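Side-chain contacts in dihydroorotase (Saccharomyces cerevisiae S288C, PDB 6L0A), which catalyses the zinc-dependent interconversion of N-carbamoyl-L-aspartate and dihydroorotate, the third step of de novo pyrimidine biosynthesis: residues L25-P28 against K29-D32; I85-A88 against A89-A93; A222-P225 against V226-C229; P285-A288 against Q289-E293. All coordinates share one frame; numbering follows the deposited sequence.

Overall arrangement
Along the chain the four contacts come in series, from interaction 1 to interaction 4, and none touches another. Each is local. Interaction 1 lies on helix 20-32, interaction 2 at the end of helix 82-90, interaction 3 in the loop between helices 218-221 and 236-246, and interaction 4 on helix 283-293. Interactions 1 and 4 are neighbours, about 6 Å apart at their nearest atoms. Interaction 2 is remote, with its centre about 38 Å from that of interaction 3, on the opposite side of the chain's centre. Side chains of interactions 1, 3 and 4 come within about 7 to 11 Å of zinc-ligand side chains, while interaction 2 lies farther away. Interaction 3 also reaches the second subunit.

Interaction 1: L25-P28 against K29-D32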
ATOM      1  N   LEU C  25     -25.239   2.421 -14.986  1.00 21.16           N
ATOM      2  CA  LEU C  25     -25.243   1.411 -13.937  1.00 20.77           C
ATOM      3  C   LEU C  25     -25.336   2.051 -12.560  1.00 19.05           C
ATOM      4  O   LEU C  25     -26.130   1.625 -11.720  1.00 20.35           O
ATOM      5  CB  LEU C  25     -23.982   0.547 -14.054  1.00 18.48           C
ATOM      6  CG  LEU C  25     -23.665  -0.506 -12.990  1.00 21.86           C
ATOM      7  CD1 LEU C  25     -24.830  -1.458 -12.751  1.00 22.63           C
ATOM      8  CD2 LEU C  25     -22.424  -1.279 -13.412  1.00 23.45           C
ATOM      9  N   VAL C  26     -24.549   3.095 -12.322  1.00 17.16           N
ATOM     10  CA  VAL C  26     -24.277   3.533 -10.958  1.00 19.85           C
ATOM     11  C   VAL C  26     -25.256   4.591 -10.463  1.00 14.74           C
ATOM     12  O   VAL C  26     -25.571   4.620  -9.275  1.00 15.85           O
ATOM     13  CB  VAL C  26     -22.825   4.034 -10.881  1.00 21.32           C
ATOM     14  CG1 VAL C  26     -22.581   4.809  -9.594  1.00 23.90           C
ATOM     15  CG2 VAL C  26     -21.882   2.838 -10.986  1.00 18.70           C
ATOM     16  N   THR C  27     -25.734   5.463 -11.341  1.00 16.10           N
ATOM     17  CA  THR C  27     -26.592   6.556 -10.889  1.00 20.08           C
ATOM     18  C   THR C  27     -27.854   6.073 -10.187  1.00 17.80           C
ATOM     19  O   THR C  27     -28.205   6.657  -9.147  1.00 18.95           O
ATOM     20  CB  THR C  27     -26.928   7.477 -12.071  1.00 19.86           C
ATOM     21  OG1 THR C  27     -25.716   7.995 -12.625  1.00 19.49           O
ATOM     22  CG2 THR C  27     -27.804   8.652 -11.605  1.00 18.37           C
ATOM     23  N   PRO C  28     -28.547   5.023 -10.645  1.00 21.71           N
ATOM     24  CA  PRO C  28     -29.672   4.499  -9.848  1.00 21.82           C
ATOM     25  C   PRO C  28     -29.258   3.963  -8.490  1.00 22.77           C
ATOM     26  O   PRO C  28     -30.097   3.917  -7.580  1.00 23.52           O
ATOM     27  CB  PRO C  28     -30.252   3.388 -10.739  1.00 23.19           C
ATOM     28  CG  PRO C  28     -29.805   3.718 -12.124  1.00 22.28           C
ATOM     29  CD  PRO C  28     -28.423   4.323 -11.936  1.00 18.77           C
ATOM     30  N   LYS C  29     -27.995   3.549  -8.317  1.00 18.97           N
ATOM     31  CA  LYS C  29     -27.559   3.005  -7.037  1.00 19.04           C
ATOM     32  C   LYS C  29     -27.443   4.058  -5.944  1.00 15.82           C
ATOM     33  O   LYS C  29     -27.333   3.692  -4.767  1.00 18.27           O
ATOM     34  CB  LYS C  29     -26.210   2.288  -7.197  1.00 18.72           C
ATOM     35  CG  LYS C  29     -26.172   1.302  -8.357  1.00 18.74           C
ATOM     36  CD  LYS C  29     -27.084   0.115  -8.055  1.00 24.57           C
ATOM     37  CE  LYS C  29     -26.885  -1.005  -9.067  1.00 30.29           C
ATOM     38  NZ  LYS C  29     -27.357  -0.588 -10.412  1.00 36.75           N
ATOM     39  N   ILE C  30     -27.439   5.350  -6.291  1.00 15.59           N
ATOM     40  CA  ILE C  30     -27.492   6.376  -5.257  1.00 18.04           C
ATOM     41  C   ILE C  30     -28.726   6.164  -4.390  1.00 16.04           C
ATOM     42  O   ILE C  30     -28.631   6.006  -3.167  1.00 15.72           O
ATOM     43  CB  ILE C  30     -27.463   7.781  -5.887  1.00 15.91           C
ATOM     44  CG1 ILE C  30     -26.174   7.969  -6.709  1.00 18.46           C
ATOM     45  CG2 ILE C  30     -27.587   8.843  -4.807  1.00 17.91           C
ATOM     46  CD1 ILE C  30     -26.163   9.199  -7.631  1.00 15.79           C
ATOM     47  N   ARG C  31     -29.897   6.088  -5.026  1.00 20.29           N
ATOM     48  CA  ARG C  31     -31.126   5.819  -4.281  1.00 20.90           C
ATOM     49  C   ARG C  31     -31.092   4.449  -3.612  1.00 16.43           C
ATOM     50  O   ARG C  31     -31.475   4.318  -2.444  1.00 21.95           O
ATOM     51  CB  ARG C  31     -32.343   5.930  -5.203  1.00 23.47           C
ATOM     52  CG  ARG C  31     -33.660   6.046  -4.416  1.00 24.58           C
ATOM     53  CD  ARG C  31     -34.840   6.311  -5.325  1.00 34.06           C
ATOM     54  NE  ARG C  31     -36.085   5.816  -4.742  1.00 32.76           N
ATOM     55  CZ  ARG C  31     -36.938   6.553  -4.034  1.00 29.67           C
ATOM     56  NH1 ARG C  31     -36.707   7.840  -3.812  1.00 30.58           N
ATOM     57  NH2 ARG C  31     -38.041   5.997  -3.558  1.00 25.81           N
ATOM     58  N   ASP C  32     -30.616   3.421  -4.323  1.00 20.79           N
ATOM     59  CA  ASP C  32     -30.639   2.066  -3.772  1.00 22.82           C
ATOM     60  C   ASP C  32     -29.817   1.968  -2.497  1.00 25.53           C
ATOM     61  O   ASP C  32     -30.183   1.237  -1.568  1.00 23.13           O
ATOM     62  CB  ASP C  32     -30.137   1.063  -4.811  1.00 24.43           C
ATOM     63  CG  ASP C  32     -31.058   0.958  -6.011  1.00 24.90           C
ATOM     64  OD1 ASP C  32     -32.163   1.537  -5.975  1.00 29.32           O
ATOM     65  OD2 ASP C  32     -30.672   0.300  -6.994  1.00 28.27           O
TER
HETATM   66  O   HOH W   1     -30.519   7.129  -7.724  1.00 17.75           O
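Lys29 NZ hydrogen-bonds to Leu25 O at 2.8 Å, tilted 20° from the carbonyl plane. The lysine chain bends at chi2 (-68°) and again at chi4 (-67°), and these two turns fold the ammonium back to the carbonyl one turn earlier. The i+4 donor for this carbonyl would be Lys29 N, but that N-H goes to Val26 O, at 2.8 Å and from well above the carbonyl plane. The helix is kinked here, where Pro28 has no N-H for the turn before. The side chain of Lys29 supplies the donor. With an alanine here, Leu25 O would probably lose this bond and a gap would open beside Leu25 CD1. Ile30 N likewise meets Thr27 O from above the plane, at 3.2 Å. A water donates to the same Thr27 O and accepts from Arg31 N at 3.0 Å. The bond from Asp32 N to Pro28 O is weak.

All of this lies on helix 20-32, the crossover of the beta-alpha-beta unit between strands 11-15 and 37-40. Arg31 extends to a salt bridge with Asp323 and a cation-pi contact with Trp361.

The packing is modest. Leu25 CD1 lies 3.6 Å from Lys29 NZ, where the two side chains cross obliquely. Ile30 CD1 stands 4.3 Å from Thr27 CG2, and both residues rest on Phe70 of strand 69-71. Leu25 and Val26 touch Ile346.

Interaction 2: I85-A88 against A89-A93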
ATOM      1  N   ILE C  85     -17.722  31.661 -13.097  1.00 21.39           N
ATOM      2  CA  ILE C  85     -18.205  31.351 -11.752  1.00 22.37           C
ATOM      3  C   ILE C  85     -19.486  32.125 -11.454  1.00 24.78           C
ATOM      4  O   ILE C  85     -20.486  31.562 -10.990  1.00 21.18           O
ATOM      5  CB  ILE C  85     -17.110  31.656 -10.713  1.00 20.53           C
ATOM      6  CG1 ILE C  85     -15.878  30.777 -10.947  1.00 20.80           C
ATOM      7  CG2 ILE C  85     -17.661  31.522  -9.291  1.00 22.68           C
ATOM      8  CD1 ILE C  85     -16.111  29.283 -10.671  1.00 22.57           C
ATOM      9  N   HIS C  86     -19.468  33.439 -11.702  1.00 23.13           N
ATOM     10  CA  HIS C  86     -20.659  34.256 -11.489  1.00 25.71           C
ATOM     11  C   HIS C  86     -21.819  33.775 -12.357  1.00 24.01           C
ATOM     12  O   HIS C  86     -22.955  33.655 -11.885  1.00 29.12           O
ATOM     13  CB  HIS C  86     -20.340  35.727 -11.783  1.00 23.72           C
ATOM     14  CG  HIS C  86     -19.471  36.378 -10.749  1.00 22.12           C
ATOM     15  ND1 HIS C  86     -19.901  36.632  -9.467  1.00 28.33           N
ATOM     16  CD2 HIS C  86     -18.195  36.831 -10.815  1.00 27.51           C
ATOM     17  CE1 HIS C  86     -18.929  37.210  -8.783  1.00 27.77           C
ATOM     18  NE2 HIS C  86     -17.881  37.337  -9.578  1.00 27.02           N
ATOM     19  N   GLU C  87     -21.544  33.494 -13.632  1.00 24.63           N
ATOM     20  CA  GLU C  87     -22.584  33.048 -14.553  1.00 25.68           C
ATOM     21  C   GLU C  87     -23.210  31.733 -14.093  1.00 30.58           C
ATOM     22  O   GLU C  87     -24.440  31.610 -14.013  1.00 28.04           O
ATOM     23  CB  GLU C  87     -21.992  32.906 -15.953  1.00 31.75           C
ATOM     24  CG  GLU C  87     -22.968  32.443 -17.009  1.00 39.59           C
ATOM     25  CD  GLU C  87     -22.330  32.346 -18.388  1.00 43.67           C
ATOM     26  OE1 GLU C  87     -21.332  31.606 -18.534  1.00 48.04           O
ATOM     27  OE2 GLU C  87     -22.827  33.006 -19.328  1.00 54.28           O
ATOM     28  N   ALA C  88     -22.374  30.731 -13.790  1.00 26.71           N
ATOM     29  CA  ALA C  88     -22.890  29.432 -13.363  1.00 23.99           C
ATOM     30  C   ALA C  88     -23.644  29.539 -12.049  1.00 23.74           C
ATOM     31  O   ALA C  88     -24.669  28.878 -11.856  1.00 26.48           O
ATOM     32  CB  ALA C  88     -21.744  28.427 -13.232  1.00 21.88           C
ATOM     33  N   ALA C  89     -23.147  30.367 -11.128  1.00 24.74           N
ATOM     34  CA  ALA C  89     -23.791  30.513  -9.830  1.00 25.86           C
ATOM     35  C   ALA C  89     -25.173  31.129  -9.971  1.00 30.09           C
ATOM     36  O   ALA C  89     -26.148  30.649  -9.378  1.00 28.18           O
ATOM     37  CB  ALA C  89     -22.925  31.365  -8.904  1.00 23.59           C
ATOM     38  N   GLN C  90     -25.277  32.196 -10.763  1.00 27.28           N
ATOM     39  CA  GLN C  90     -26.548  32.893 -10.875  1.00 31.78           C
ATOM     40  C   GLN C  90     -27.586  32.051 -11.598  1.00 26.72           C
ATOM     41  O   GLN C  90     -28.786  32.234 -11.377  1.00 31.07           O
ATOM     42  CB  GLN C  90     -26.342  34.239 -11.570  1.00 34.13           C
ATOM     43  CG  GLN C  90     -25.931  35.332 -10.588  1.00 37.33           C
ATOM     44  CD  GLN C  90     -25.060  36.404 -11.208  1.00 43.56           C
ATOM     45  OE1 GLN C  90     -25.300  36.847 -12.332  1.00 48.54           O
ATOM     46  NE2 GLN C  90     -24.041  36.835 -10.469  1.00 40.50           N
ATOM     47  N   GLN C  91     -27.155  31.126 -12.446  1.00 26.58           N
ATOM     48  CA  GLN C  91     -28.068  30.187 -13.083  1.00 27.87           C
ATOM     49  C   GLN C  91     -28.316  28.938 -12.243  1.00 25.77           C
ATOM     50  O   GLN C  91     -29.011  28.025 -12.706  1.00 26.93           O
ATOM     51  CB  GLN C  91     -27.532  29.796 -14.460  1.00 26.85           C
ATOM     52  CG  GLN C  91     -27.494  30.958 -15.435  1.00 36.73           C
ATOM     53  CD  GLN C  91     -27.096  30.532 -16.833  1.00 38.46           C
ATOM     54  OE1 GLN C  91     -27.318  29.389 -17.233  1.00 38.75           O
ATOM     55  NE2 GLN C  91     -26.500  31.452 -17.585  1.00 43.31           N
ATOM     56  N   HIS C  92     -27.779  28.890 -11.022  1.00 29.42           N
ATOM     57  CA  HIS C  92     -27.923  27.745 -10.123  1.00 28.93           C
ATOM     58  C   HIS C  92     -27.477  26.453 -10.804  1.00 23.12           C
ATOM     59  O   HIS C  92     -28.057  25.385 -10.603  1.00 25.66           O
ATOM     60  CB  HIS C  92     -29.359  27.633  -9.603  1.00 25.89           C
ATOM     61  CG  HIS C  92     -29.799  28.836  -8.830  1.00 32.77           C
ATOM     62  ND1 HIS C  92     -30.499  29.875  -9.405  1.00 38.74           N
ATOM     63  CD2 HIS C  92     -29.608  29.181  -7.535  1.00 34.04           C
ATOM     64  CE1 HIS C  92     -30.735  30.801  -8.492  1.00 36.55           C
ATOM     65  NE2 HIS C  92     -30.208  30.402  -7.348  1.00 37.07           N
ATOM     66  N   ALA C  93     -26.431  26.556 -11.617  1.00 21.96           N
ATOM     67  CA  ALA C  93     -25.928  25.400 -12.349  1.00 21.60           C
ATOM     68  C   ALA C  93     -24.886  24.617 -11.566  1.00 23.21           C
ATOM     69  O   ALA C  93     -24.630  23.453 -11.899  1.00 20.30           O
ATOM     70  CB  ALA C  93     -25.333  25.835 -13.690  1.00 20.00           C
TER
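Ala88 O accepts a hydrogen bond from Ala93 N at 2.9 Å, which closes a Schellman motif at the end of helix 82-90. The second bond of the motif runs from His92 N to Ala89 O, also 2.9 Å. His92 has positive phi (54°), and this turns the chain out of the helix. Before the turn the backbone bonds are regular. Ala89 N, Gln90 N and Gln91 N reach the carbonyls of Ile85, His86 and Glu87.

The polar side chains follow the same i to i+4 spacing. His86 and Gln90 share a partner outside the segments: His86 ND1 and Gln90 NE2 both hydrogen-bond to Glu130 OE2 of helix 121-130. One carboxylate oxygen thus ties two successive turns of this helix to its neighbour. Gln90 NE2 is 4.1 Å from His86 CB and stands obliquely to the imidazole. Glu87 and Gln91 lie side by side and point the same way, with the carboxylate and amide planes 67° apart. Gln91 NE2 comes 3.7 Å from Glu87 CG, so the amide nitrogen meets the methylene of the glutamate.

The apolar packing lies where the helix faces the protein. Ile85 rests on Ala126 of helix 121-130, while Ala88 and Ala93 both touch Leu51 of helix 51-64. This is structural packing away from the zinc site. Where the Schellman turn folds back, Ala88 CB and Ala93 CB are 4.5 Å apart.

Interaction 3: A222-P225 against V226-C229; sequences AGNP and VNFC
Asn224 and Asn227 both have CG anti to the carbonyl carbon, with chi1 at -63° and -71°. These torsions bring the two amides to one target outside the segments: Asn224 ND2 and Asn227 ND2 each hydrogen-bond to Asp220 O. Asn227 ND2 lies 4.1 Å from Asn224 CB, a loose touch. The backbone makes a short 3-10 turn. Asn227 N bonds to Asn224 O at 2.9 Å, and Phe228 N bonds to Pro225 O at 3.0 Å. Both donors lie above the carbonyl planes, the second by 67°. Pro225 O has a further donor in Lys267 NZ. Phe228 CB sits 3.4 Å from Pro225 O, and its side chain extends from the turn to about 8 Å from the bound malate.

Much of the setting belongs to the dimer. Asn224 OD1 accepts from Gly272 N of the second subunit, and Pro225 packs on Asn269 of that subunit. Within its own chain, Pro225 touches Val273 and Val226 touches Ile347, while the backbone of Phe228 bonds to Gly276, a malate-pocket residue. The turn follows helix 218-221, to which its two asparagines bond through Asp220 O, and precedes helix 236-246.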
ATOM      1  N   ALA C 222      -2.727  -2.957   1.133  1.00 13.87           N
ATOM      2  CA  ALA C 222      -1.347  -3.186   0.693  1.00 18.41           C
ATOM      3  C   ALA C 222      -1.269  -4.231  -0.427  1.00 17.23           C
ATOM      4  O   ALA C 222      -0.574  -4.032  -1.430  1.00 19.80           O
ATOM      5  CB  ALA C 222      -0.484  -3.599   1.890  1.00 17.63           C
ATOM      6  N   GLY C 223      -1.987  -5.340  -0.279  1.00 15.61           N
ATOM      7  CA  GLY C 223      -2.036  -6.359  -1.314  1.00 15.66           C
ATOM      8  C   GLY C 223      -3.417  -6.559  -1.911  1.00 20.59           C
ATOM      9  O   GLY C 223      -3.684  -7.601  -2.519  1.00 16.98           O
ATOM     10  N   ASN C 224      -4.300  -5.565  -1.751  1.00 17.30           N
ATOM     11  CA  ASN C 224      -5.685  -5.631  -2.227  1.00 17.99           C
ATOM     12  C   ASN C 224      -6.006  -4.364  -3.009  1.00 13.87           C
ATOM     13  O   ASN C 224      -6.489  -3.372  -2.436  1.00 15.78           O
ATOM     14  CB  ASN C 224      -6.667  -5.802  -1.066  1.00 18.04           C
ATOM     15  CG  ASN C 224      -6.477  -7.107  -0.305  1.00 21.08           C
ATOM     16  OD1 ASN C 224      -6.415  -8.182  -0.893  1.00 21.72           O
ATOM     17  ND2 ASN C 224      -6.415  -7.012   1.019  1.00 22.02           N
ATOM     18  N   PRO C 225      -5.735  -4.345  -4.312  1.00 16.92           N
ATOM     19  CA  PRO C 225      -6.028  -3.136  -5.110  1.00 16.41           C
ATOM     20  C   PRO C 225      -7.468  -2.648  -4.998  1.00 16.79           C
ATOM     21  O   PRO C 225      -7.714  -1.445  -5.141  1.00 15.68           O
ATOM     22  CB  PRO C 225      -5.693  -3.583  -6.534  1.00 17.73           C
ATOM     23  CG  PRO C 225      -4.590  -4.593  -6.326  1.00 17.60           C
ATOM     24  CD  PRO C 225      -4.965  -5.338  -5.082  1.00 16.29           C
ATOM     25  N   VAL C 226      -8.424  -3.541  -4.723  1.00 16.91           N
ATOM     26  CA  VAL C 226      -9.817  -3.118  -4.614  1.00 15.69           C
ATOM     27  C   VAL C 226     -10.014  -2.143  -3.457  1.00 16.93           C
ATOM     28  O   VAL C 226     -10.926  -1.309  -3.497  1.00 20.93           O
ATOM     29  CB  VAL C 226     -10.735  -4.363  -4.496  1.00 22.31           C
ATOM     30  CG1 VAL C 226     -10.463  -5.132  -3.211  1.00 18.11           C
ATOM     31  CG2 VAL C 226     -12.205  -3.973  -4.605  1.00 24.49           C
ATOM     32  N   ASN C 227      -9.142  -2.177  -2.450  1.00 14.00           N
ATOM     33  CA  ASN C 227      -9.229  -1.249  -1.331  1.00 14.53           C
ATOM     34  C   ASN C 227      -8.305  -0.040  -1.479  1.00 15.26           C
ATOM     35  O   ASN C 227      -8.229   0.761  -0.553  1.00 13.30           O
ATOM     36  CB  ASN C 227      -8.920  -1.976  -0.019  1.00 13.36           C
ATOM     37  CG  ASN C 227     -10.027  -2.932   0.386  1.00 17.05           C
ATOM     38  OD1 ASN C 227     -11.202  -2.699   0.081  1.00 16.49           O
ATOM     39  ND2 ASN C 227      -9.658  -4.022   1.063  1.00 15.50           N
ATOM     40  N   PHE C 228      -7.594   0.097  -2.596  1.00 14.39           N
ATOM     41  CA  PHE C 228      -6.693   1.229  -2.796  1.00 11.73           C
ATOM     42  C   PHE C 228      -7.498   2.433  -3.272  1.00 14.57           C
ATOM     43  O   PHE C 228      -8.208   2.335  -4.272  1.00 13.90           O
ATOM     44  CB  PHE C 228      -5.610   0.861  -3.818  1.00 13.79           C
ATOM     45  CG  PHE C 228      -4.758   2.013  -4.270  1.00 13.88           C
ATOM     46  CD1 PHE C 228      -3.911   2.662  -3.377  1.00 12.53           C
ATOM     47  CD2 PHE C 228      -4.782   2.440  -5.600  1.00 13.87           C
ATOM     48  CE1 PHE C 228      -3.114   3.727  -3.793  1.00 12.75           C
ATOM     49  CE2 PHE C 228      -3.976   3.512  -6.022  1.00 13.77           C
ATOM     50  CZ  PHE C 228      -3.151   4.156  -5.116  1.00 12.10           C
ATOM     51  N   CYS C 229      -7.390   3.565  -2.574  1.00 12.73           N
ATOM     52  CA  CYS C 229      -7.989   4.797  -3.051  1.00 13.01           C
ATOM     53  C   CYS C 229      -7.087   5.946  -2.612  1.00 13.40           C
ATOM     54  O   CYS C 229      -6.096   5.741  -1.920  1.00 11.05           O
ATOM     55  CB  CYS C 229      -9.388   4.967  -2.454  1.00 11.98           C
ATOM     56  SG  CYS C 229      -9.207   5.045  -0.619  1.00 16.80           S
TER

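Interaction 4: P285-A288 against Q289-E293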
ATOM      1  N   PRO C 285     -26.195   1.703   4.658  1.00 16.99           N
ATOM      2  CA  PRO C 285     -25.901   0.505   5.475  1.00 20.00           C
ATOM      3  C   PRO C 285     -24.453   0.389   5.950  1.00 20.45           C
ATOM      4  O   PRO C 285     -24.239  -0.053   7.088  1.00 21.07           O
ATOM      5  CB  PRO C 285     -26.288  -0.648   4.544  1.00 21.73           C
ATOM      6  CG  PRO C 285     -27.365  -0.080   3.675  1.00 25.53           C
ATOM      7  CD  PRO C 285     -26.973   1.358   3.449  1.00 19.17           C
ATOM      8  N   TYR C 286     -23.453   0.771   5.136  1.00 19.12           N
ATOM      9  CA  TYR C 286     -22.068   0.761   5.615  1.00 16.58           C
ATOM     10  C   TYR C 286     -21.908   1.666   6.826  1.00 15.61           C
ATOM     11  O   TYR C 286     -21.295   1.289   7.834  1.00 17.27           O
ATOM     12  CB  TYR C 286     -21.090   1.231   4.523  1.00 17.42           C
ATOM     13  CG  TYR C 286     -20.909   0.352   3.311  1.00 14.69           C
ATOM     14  CD1 TYR C 286     -20.549  -0.988   3.436  1.00 18.99           C
ATOM     15  CD2 TYR C 286     -21.053   0.877   2.037  1.00 17.08           C
ATOM     16  CE1 TYR C 286     -20.371  -1.777   2.319  1.00 17.41           C
ATOM     17  CE2 TYR C 286     -20.872   0.103   0.910  1.00 17.60           C
ATOM     18  CZ  TYR C 286     -20.532  -1.232   1.060  1.00 14.95           C
ATOM     19  OH  TYR C 286     -20.361  -1.991  -0.058  1.00 15.94           O
ATOM     20  N   ILE C 287     -22.414   2.895   6.725  1.00 15.88           N
ATOM     21  CA  ILE C 287     -22.252   3.854   7.808  1.00 16.78           C
ATOM     22  C   ILE C 287     -22.997   3.380   9.054  1.00 16.58           C
ATOM     23  O   ILE C 287     -22.520   3.539  10.184  1.00 16.96           O
ATOM     24  CB  ILE C 287     -22.731   5.240   7.347  1.00 15.48           C
ATOM     25  CG1 ILE C 287     -21.913   5.700   6.132  1.00 15.22           C
ATOM     26  CG2 ILE C 287     -22.616   6.230   8.478  1.00 17.08           C
ATOM     27  CD1 ILE C 287     -20.437   5.888   6.444  1.00 16.28           C
ATOM     28  N   ALA C 288     -24.182   2.803   8.860  1.00 19.27           N
ATOM     29  CA  ALA C 288     -24.959   2.299   9.984  1.00 22.85           C
ATOM     30  C   ALA C 288     -24.192   1.219  10.733  1.00 19.20           C
ATOM     31  O   ALA C 288     -24.263   1.134  11.964  1.00 24.50           O
ATOM     32  CB  ALA C 288     -26.299   1.764   9.486  1.00 21.06           C
ATOM     33  N   GLN C 289     -23.428   0.403  10.007  1.00 22.92           N
ATOM     34  CA  GLN C 289     -22.595  -0.602  10.660  1.00 20.80           C
ATOM     35  C   GLN C 289     -21.662   0.043  11.674  1.00 26.43           C
ATOM     36  O   GLN C 289     -21.518  -0.441  12.806  1.00 24.51           O
ATOM     37  CB  GLN C 289     -21.802  -1.381   9.609  1.00 23.91           C
ATOM     38  CG  GLN C 289     -21.255  -2.716  10.105  1.00 24.74           C
ATOM     39  CD  GLN C 289     -22.358  -3.632  10.588  1.00 33.68           C
ATOM     40  OE1 GLN C 289     -23.373  -3.813   9.907  1.00 30.11           O
ATOM     41  NE2 GLN C 289     -22.169  -4.217  11.770  1.00 40.66           N
ATOM     42  N   VAL C 290     -21.029   1.150  11.289  1.00 19.36           N
ATOM     43  CA  VAL C 290     -20.073   1.821  12.163  1.00 21.76           C
ATOM     44  C   VAL C 290     -20.775   2.426  13.368  1.00 22.63           C
ATOM     45  O   VAL C 290     -20.318   2.288  14.511  1.00 23.48           O
ATOM     46  CB  VAL C 290     -19.301   2.889  11.373  1.00 19.17           C
ATOM     47  CG1 VAL C 290     -18.349   3.653  12.298  1.00 17.73           C
ATOM     48  CG2 VAL C 290     -18.569   2.230  10.218  1.00 17.84           C
ATOM     49  N   PHE C 291     -21.892   3.120  13.135  1.00 20.99           N
ATOM     50  CA  PHE C 291     -22.568   3.786  14.240  1.00 23.87           C
ATOM     51  C   PHE C 291     -23.164   2.778  15.220  1.00 23.20           C
ATOM     52  O   PHE C 291     -23.188   3.031  16.427  1.00 25.69           O
ATOM     53  CB  PHE C 291     -23.642   4.727  13.698  1.00 23.80           C
ATOM     54  CG  PHE C 291     -23.100   6.058  13.224  1.00 24.88           C
ATOM     55  CD1 PHE C 291     -22.323   6.140  12.076  1.00 25.74           C
ATOM     56  CD2 PHE C 291     -23.372   7.221  13.926  1.00 21.70           C
ATOM     57  CE1 PHE C 291     -21.835   7.363  11.633  1.00 21.42           C
ATOM     58  CE2 PHE C 291     -22.883   8.449  13.496  1.00 25.03           C
ATOM     59  CZ  PHE C 291     -22.110   8.515  12.339  1.00 20.13           C
ATOM     60  N   GLU C 292     -23.606   1.626  14.726  1.00 20.93           N
ATOM     61  CA  GLU C 292     -24.070   0.569  15.620  1.00 29.98           C
ATOM     62  C   GLU C 292     -22.927   0.039  16.474  1.00 30.50           C
ATOM     63  O   GLU C 292     -23.035  -0.040  17.705  1.00 30.49           O
ATOM     64  CB  GLU C 292     -24.699  -0.561  14.811  1.00 27.64           C
ATOM     65  CG  GLU C 292     -24.938  -1.818  15.637  1.00 37.24           C
ATOM     66  CD  GLU C 292     -26.147  -2.589  15.181  1.00 40.88           C
ATOM     67  OE1 GLU C 292     -26.154  -3.047  14.019  1.00 45.99           O
ATOM     68  OE2 GLU C 292     -27.094  -2.734  15.986  1.00 51.71           O
ATOM     69  N   GLU C 293     -21.812  -0.320  15.833  1.00 28.06           N
ATOM     70  CA  GLU C 293     -20.668  -0.836  16.573  1.00 27.76           C
ATOM     71  C   GLU C 293     -20.138   0.188  17.572  1.00 29.00           C
ATOM     72  O   GLU C 293     -19.602  -0.189  18.624  1.00 29.89           O
ATOM     73  CB  GLU C 293     -19.578  -1.280  15.588  1.00 29.71           C
ATOM     74  CG  GLU C 293     -20.011  -2.460  14.699  1.00 25.91           C
ATOM     75  CD  GLU C 293     -18.986  -2.833  13.635  1.00 33.57           C
ATOM     76  OE1 GLU C 293     -17.950  -2.144  13.540  1.00 31.70           O
ATOM     77  OE2 GLU C 293     -19.228  -3.809  12.880  1.00 28.75           O
TER
HETATM   78  O   HOH W   2     -25.314  -2.158   8.676  1.00 27.96           O
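Phe291 N bonds to Ile287 O at 3.0 Å and Glu292 N to Ala288 O at 2.9 Å, both regular i to i+4 helical bonds. The same two residues, Ile287 and Phe291, make the main side-chain contact. They lie side by side and point the same way. Ile287 CG2 touches Phe291 CE1 at 3.4 Å and Phe291 CD1 at 3.6 Å. This methyl branch stands anti to the backbone N of Ile287, which directs it along the helix to the phenyl ring. Phe291 CD1 lies 3.2 Å from Ile287 O, which sits at the ring edge near its plane. The ring also meets that of Phe303. Were it replaced by an alanine, Ile287 CG2 would probably lose its neighbour and a gap would open toward Phe303.

Gln289 carries polar contacts. It is bent at chi2 (59°), and its amide reaches Glu293 through NE2, and a water and Ser356 N through OE1. NE2 donates to Glu293 OE2 at 3.2 Å, from above the carboxylate plane. The water donates to both Gln289 OE1 and Pro285 O, each at 2.8 Å.

Helix 283-293 packs against helix 300-312 and strand 354-362, among others. Ile287 and Phe291 rest on Leu300 and Phe303 of helix 300-312, while Ala288 and Glu292 meet strand 354-362.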